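Local coordinates for p-nitrophenyl phosphatase (Pho2) (Archaeoglobus fulgidus, PDB 3QGM), which probably acts as a phosphatase of the haloacid dehalogenase (HAD) superfamily that binds a divalent metal ion, here calcium, at residues 56-59 against 60-64; 242-245 against 246-249. All blocks are in the same frame, centred on the assembly; numbering follows the deposited sequence. Where two conformers were deposited one is given.

Contact 1 of 2, residues 56-59 against 60-64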
loop_
_atom_site.group_PDB
_atom_site.type_symbol
_atom_site.label_atom_id
_atom_site.label_comp_id
_atom_site.label_asym_id
_atom_site.label_seq_id
_atom_site.Cartn_x
_atom_site.Cartn_y
_atom_site.Cartn_z
ATOM N N ILE A 56 8.689 24.048 -14.057
ATOM C CA ILE A 56 8.908 23.035 -15.141
ATOM C C ILE A 56 7.707 22.940 -16.093
ATOM O O ILE A 56 7.844 22.978 -17.351
ATOM C CB ILE A 56 9.195 21.651 -14.569
ATOM C CG1 ILE A 56 10.462 21.678 -13.692
ATOM C CG2 ILE A 56 9.189 20.592 -15.645
ATOM C CD1 ILE A 56 11.723 22.043 -14.374
ATOM N N LEU A 57 6.520 22.827 -15.507
ATOM C CA LEU A 57 5.297 22.737 -16.310
ATOM C C LEU A 57 4.975 24.030 -17.060
ATOM O O LEU A 57 4.475 23.997 -18.200
ATOM C CB LEU A 57 4.124 22.273 -15.421
ATOM C CG LEU A 57 4.190 20.782 -15.008
ATOM C CD1 LEU A 57 2.988 20.355 -14.156
ATOM C CD2 LEU A 57 4.266 19.900 -16.260
ATOM N N LEU A 58 5.273 25.169 -16.447
ATOM C CA LEU A 58 5.221 26.467 -17.106
ATOM C C LEU A 58 6.131 26.427 -18.318
ATOM O O LEU A 58 5.703 26.709 -19.440
ATOM C CB LEU A 58 5.654 27.590 -16.146
ATOM C CG LEU A 58 5.650 29.051 -16.641
ATOM C CD1 LEU A 58 4.240 29.378 -17.142
ATOM C CD2 LEU A 58 6.174 30.095 -15.608
ATOM N N GLU A 59 7.390 26.053 -18.107
ATOM C CA GLU A 59 8.339 26.009 -19.201
ATOM C C GLU A 59 7.887 25.004 -20.268
ATOM O O GLU A 59 7.944 25.318 -21.434
ATOM C CB GLU A 59 9.771 25.739 -18.678
ATOM C CG GLU A 59 10.322 26.976 -18.013
ATOM C CD GLU A 59 11.675 26.776 -17.301
ATOM O OE1 GLU A 59 12.329 25.737 -17.491
ATOM O OE2 GLU A 59 12.045 27.682 -16.560
ATOM N N ARG A 60 7.314 23.873 -19.878
ATOM C CA ARG A 60 6.801 22.940 -20.869
ATOM C C ARG A 60 5.694 23.527 -21.741
ATOM O O ARG A 60 5.767 23.442 -22.984
ATOM C CB ARG A 60 6.374 21.650 -20.245
ATOM C CG ARG A 60 5.774 20.678 -21.277
ATOM C CD ARG A 60 5.365 19.400 -20.620
ATOM N NE ARG A 60 6.484 18.839 -19.903
ATOM C CZ ARG A 60 6.435 17.800 -19.083
ATOM N NH1 ARG A 60 5.294 17.162 -18.857
ATOM N NH2 ARG A 60 7.554 17.402 -18.486
ATOM N N LEU A 61 4.676 24.126 -21.132
ATOM C CA LEU A 61 3.608 24.754 -21.922
ATOM C C LEU A 61 4.176 25.781 -22.910
ATOM O O LEU A 61 3.780 25.822 -24.078
ATOM C CB LEU A 61 2.530 25.411 -21.055
ATOM C CG LEU A 61 1.651 24.399 -20.271
ATOM C CD1 LEU A 61 0.561 25.084 -19.555
ATOM C CD2 LEU A 61 1.072 23.378 -21.193
ATOM N N ARG A 62 5.117 26.607 -22.440
ATOM C CA ARG A 62 5.774 27.535 -23.365
ATOM C C ARG A 62 6.526 26.827 -24.486
ATOM O O ARG A 62 6.506 27.326 -25.590
ATOM C CB ARG A 62 6.681 28.540 -22.640
ATOM C CG ARG A 62 5.929 29.411 -21.634
ATOM C CD ARG A 62 6.922 30.045 -20.616
ATOM N NE ARG A 62 6.300 31.122 -19.862
ATOM C CZ ARG A 62 6.883 31.805 -18.865
ATOM N NH1 ARG A 62 8.133 31.528 -18.456
ATOM N NH2 ARG A 62 6.201 32.772 -18.276
ATOM N N SER A 63 7.156 25.678 -24.232
ATOM C CA SER A 63 7.822 24.926 -25.307
ATOM C C SER A 63 6.811 24.436 -26.363
ATOM O O SER A 63 7.200 24.176 -27.496
ATOM C CB SER A 63 8.668 23.758 -24.784
ATOM O OG SER A 63 7.898 22.595 -24.468
ATOM N N PHE A 64 5.536 24.298 -25.991
ATOM C CA PHE A 64 4.470 23.946 -26.947
ATOM C C PHE A 64 4.028 25.135 -27.792
ATOM O O PHE A 64 3.251 24.996 -28.724
ATOM C CB PHE A 64 3.234 23.404 -26.200
ATOM C CG PHE A 64 3.463 22.099 -25.474
ATOM C CD1 PHE A 64 4.526 21.276 -25.783
ATOM C CD2 PHE A 64 2.590 21.689 -24.486
ATOM C CE1 PHE A 64 4.713 20.095 -25.125
ATOM C CE2 PHE A 64 2.784 20.492 -23.819
ATOM C CZ PHE A 64 3.853 19.712 -24.121
#

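Contact 2 of 2, residues 242-245 against 246-249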
loop_
_atom_site.group_PDB
_atom_site.type_symbol
_atom_site.label_atom_id
_atom_site.label_comp_id
_atom_site.label_asym_id
_atom_site.label_seq_id
_atom_site.Cartn_x
_atom_site.Cartn_y
_atom_site.Cartn_z
ATOM N N ASP A 242 -18.604 5.069 -23.080
ATOM C CA ASP A 242 -19.775 4.458 -22.387
ATOM C C ASP A 242 -19.320 3.684 -21.164
ATOM O O ASP A 242 -19.902 3.779 -20.085
ATOM C CB ASP A 242 -20.550 3.525 -23.317
ATOM C CG ASP A 242 -21.094 4.234 -24.542
ATOM O OD1 ASP A 242 -21.807 5.254 -24.391
ATOM O OD2 ASP A 242 -20.831 3.743 -25.668
ATOM N N GLN A 243 -18.223 2.973 -21.339
ATOM C CA GLN A 243 -17.671 2.135 -20.292
ATOM C C GLN A 243 -17.187 2.990 -19.108
ATOM O O GLN A 243 -17.411 2.645 -17.942
ATOM C CB GLN A 243 -16.501 1.347 -20.863
ATOM C CG GLN A 243 -16.803 0.433 -22.076
ATOM C CD GLN A 243 -17.710 1.002 -23.191
ATOM O OE1 GLN A 243 -17.432 2.053 -23.772
ATOM N NE2 GLN A 243 -18.778 0.255 -23.530
HETATM N N MSE A 244 -16.535 4.114 -19.414
HETATM C CA MSE A 244 -16.056 5.020 -18.386
HETATM C C MSE A 244 -17.209 5.709 -17.639
HETATM O O MSE A 244 -17.179 5.851 -16.406
HETATM C CB MSE A 244 -15.150 6.061 -19.030
HETATM C CG MSE A 244 -13.793 5.514 -19.510
HETATM SE SE MSE A 244 -12.791 4.578 -18.102
HETATM C CE MSE A 244 -11.161 4.227 -19.129
ATOM N N ILE A 245 -18.230 6.139 -18.386
ATOM C CA ILE A 245 -19.444 6.701 -17.775
ATOM C C ILE A 245 -20.039 5.684 -16.753
ATOM O O ILE A 245 -20.306 6.035 -15.591
ATOM C CB ILE A 245 -20.478 7.144 -18.869
ATOM C CG1 ILE A 245 -19.981 8.427 -19.556
ATOM C CG2 ILE A 245 -21.888 7.336 -18.267
ATOM C CD1 ILE A 245 -20.625 8.738 -20.894
ATOM N N GLU A 246 -20.176 4.429 -17.173
ATOM C CA GLU A 246 -20.741 3.371 -16.298
ATOM C C GLU A 246 -19.800 3.113 -15.134
ATOM O O GLU A 246 -20.213 3.126 -13.987
ATOM C CB GLU A 246 -20.975 2.047 -17.053
ATOM C CG GLU A 246 -22.410 1.761 -17.479
ATOM C CD GLU A 246 -23.345 1.369 -16.309
ATOM O OE1 GLU A 246 -24.579 1.463 -16.500
ATOM O OE2 GLU A 246 -22.859 0.983 -15.208
ATOM N N ARG A 247 -18.535 2.880 -15.451
ATOM C CA ARG A 247 -17.488 2.661 -14.458
ATOM C C ARG A 247 -17.514 3.716 -13.326
ATOM O O ARG A 247 -17.512 3.381 -12.136
ATOM C CB ARG A 247 -16.143 2.673 -15.188
ATOM C CG ARG A 247 -14.887 2.572 -14.326
ATOM C CD ARG A 247 -14.445 1.145 -14.114
ATOM N NE ARG A 247 -14.223 0.413 -15.364
ATOM C CZ ARG A 247 -13.167 0.565 -16.164
ATOM N NH1 ARG A 247 -13.062 -0.174 -17.269
ATOM N NH2 ARG A 247 -12.217 1.454 -15.880
ATOM N N HIS A 248 -17.555 4.994 -13.696
ATOM C CA HIS A 248 -17.381 6.024 -12.693
ATOM C C HIS A 248 -18.704 6.617 -12.172
ATOM O O HIS A 248 -18.710 7.309 -11.147
ATOM C CB HIS A 248 -16.399 7.058 -13.210
ATOM C CG HIS A 248 -15.085 6.462 -13.637
ATOM N ND1 HIS A 248 -14.229 5.825 -12.754
ATOM C CD2 HIS A 248 -14.486 6.397 -14.853
ATOM C CE1 HIS A 248 -13.157 5.409 -13.407
ATOM N NE2 HIS A 248 -13.284 5.744 -14.682
ATOM N N GLY A 249 -19.818 6.299 -12.834
ATOM C CA GLY A 249 -21.129 6.804 -12.424
ATOM C C GLY A 249 -21.258 8.319 -12.505
ATOM O O GLY A 249 -21.979 8.930 -11.702
#

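Contact 1 of 2, residues 56-59 against 60-64
Ile56 to Glu59 and Arg60 to Ser63 are successive turns of helix 54-63, joined by four i to i+4 backbone bonds; two of them, Leu61 N to Leu57 O and Arg62 N to Leu58 O, are nearly straight (N-H...O 174° and 173°). The helix is the crossover between strands 42-47 and 73-75. Leu57 packs on Ser47 and Val75, Leu58 and Leu61 on Ile73, and Leu61 also on Phe45, while the two arginines lie on the more exposed side. Arg62 crosses Leu58 obliquely and lays a face of its guanidinium over the isobutyl group: Leu58 CD2 stands 3.5 Å above the plane, offset toward the rim, and is 3.7 Å from Arg62 NH1. Leu58 reaches this place with CG anti to the backbone N (chi1 -179°). Arg62 NH2 is hydrogen-bonded to Val68 O, which probably helps hold the guanidinium's rotation. Arg60 runs alongside Leu57 with a looser version of the same packing, Leu57 CD2 lying 3.9 Å from Arg60 NH1. Ser63 OG, in the last part of these turns, donates to Arg60 O at 2.7 Å, in the carbonyl plane on a lone pair, while Phe64 N shares that acceptor. Two cationic groups therefore spend a face each on aliphatic carbon, and Arg62 still has a backbone acceptor for its charged end.

Contact 2 of 2, residues 242-245 against 246-249
Met244, a selenomethionine, meets both Arg247 and His248 one turn further along helix 241-248. Its carbonyl is gripped by His248 N, Met244 O to His248 N being 2.9 Å, with the donor tilted 25° from the carbonyl plane. The neighbouring acceptors are served likewise: Asp242 O by Glu246 N, and Gln243 O by Arg247 N at 2.7 Å. The last, Ile245 O, takes a weak bond from Gly249 N, whose N-H...O angle is 130°; Gly249 has left the helix with a positive phi, a conformation most residues avoid. Met244 and His248 lie side by side and point the same way, CG anti to the carbonyl carbon in each, and the Met244 chain bends at chi2, which sets SE beside the ring. This chalcogen-aromatic pair is oblique, Met244 SE being 3.6 Å from His248 NE2. Arg247 NH2 comes within 3.9 Å of Met244 SE, also obliquely, and Arg247 CG sits 3.4 Å above the centre of the His248 ring. With an alanine in place of His248, the Met244 selenium would probably lose its aromatic neighbour and Arg247 CG the ring face it covers. Within the beta-alpha-beta unit of strands 227-231 and 254-256, this helix packs on helix 214-224, where Ile245 and His248 touch Ile214 and His248 also reaches Asp215.

Overall arrangement
Contacts 1 and 2 are separate turns on two helices, in series along the chain, with centres 32 Å apart and nearest atoms about 21 Å apart. Each helix belongs to a beta-alpha-beta unit of the same six-stranded parallel sheet: helix 54-63 links strands 42-47 and 73-75, whereas strands 227-231 and 254-256 are linked by helix 241-248, so the two serve opposite ends of its strand order. The calcium ion is held by Asp14, Asp16 and Asp212. In contact 1 the Leu57 side chain is about 11 Å from the bound calcium ion. The side chain of Arg60 is about 5 Å from that of Asp16. In contact 2 the Met244 side chain is about 12 Å from the calcium ion. Both therefore flank the metal site without supplying its ligands.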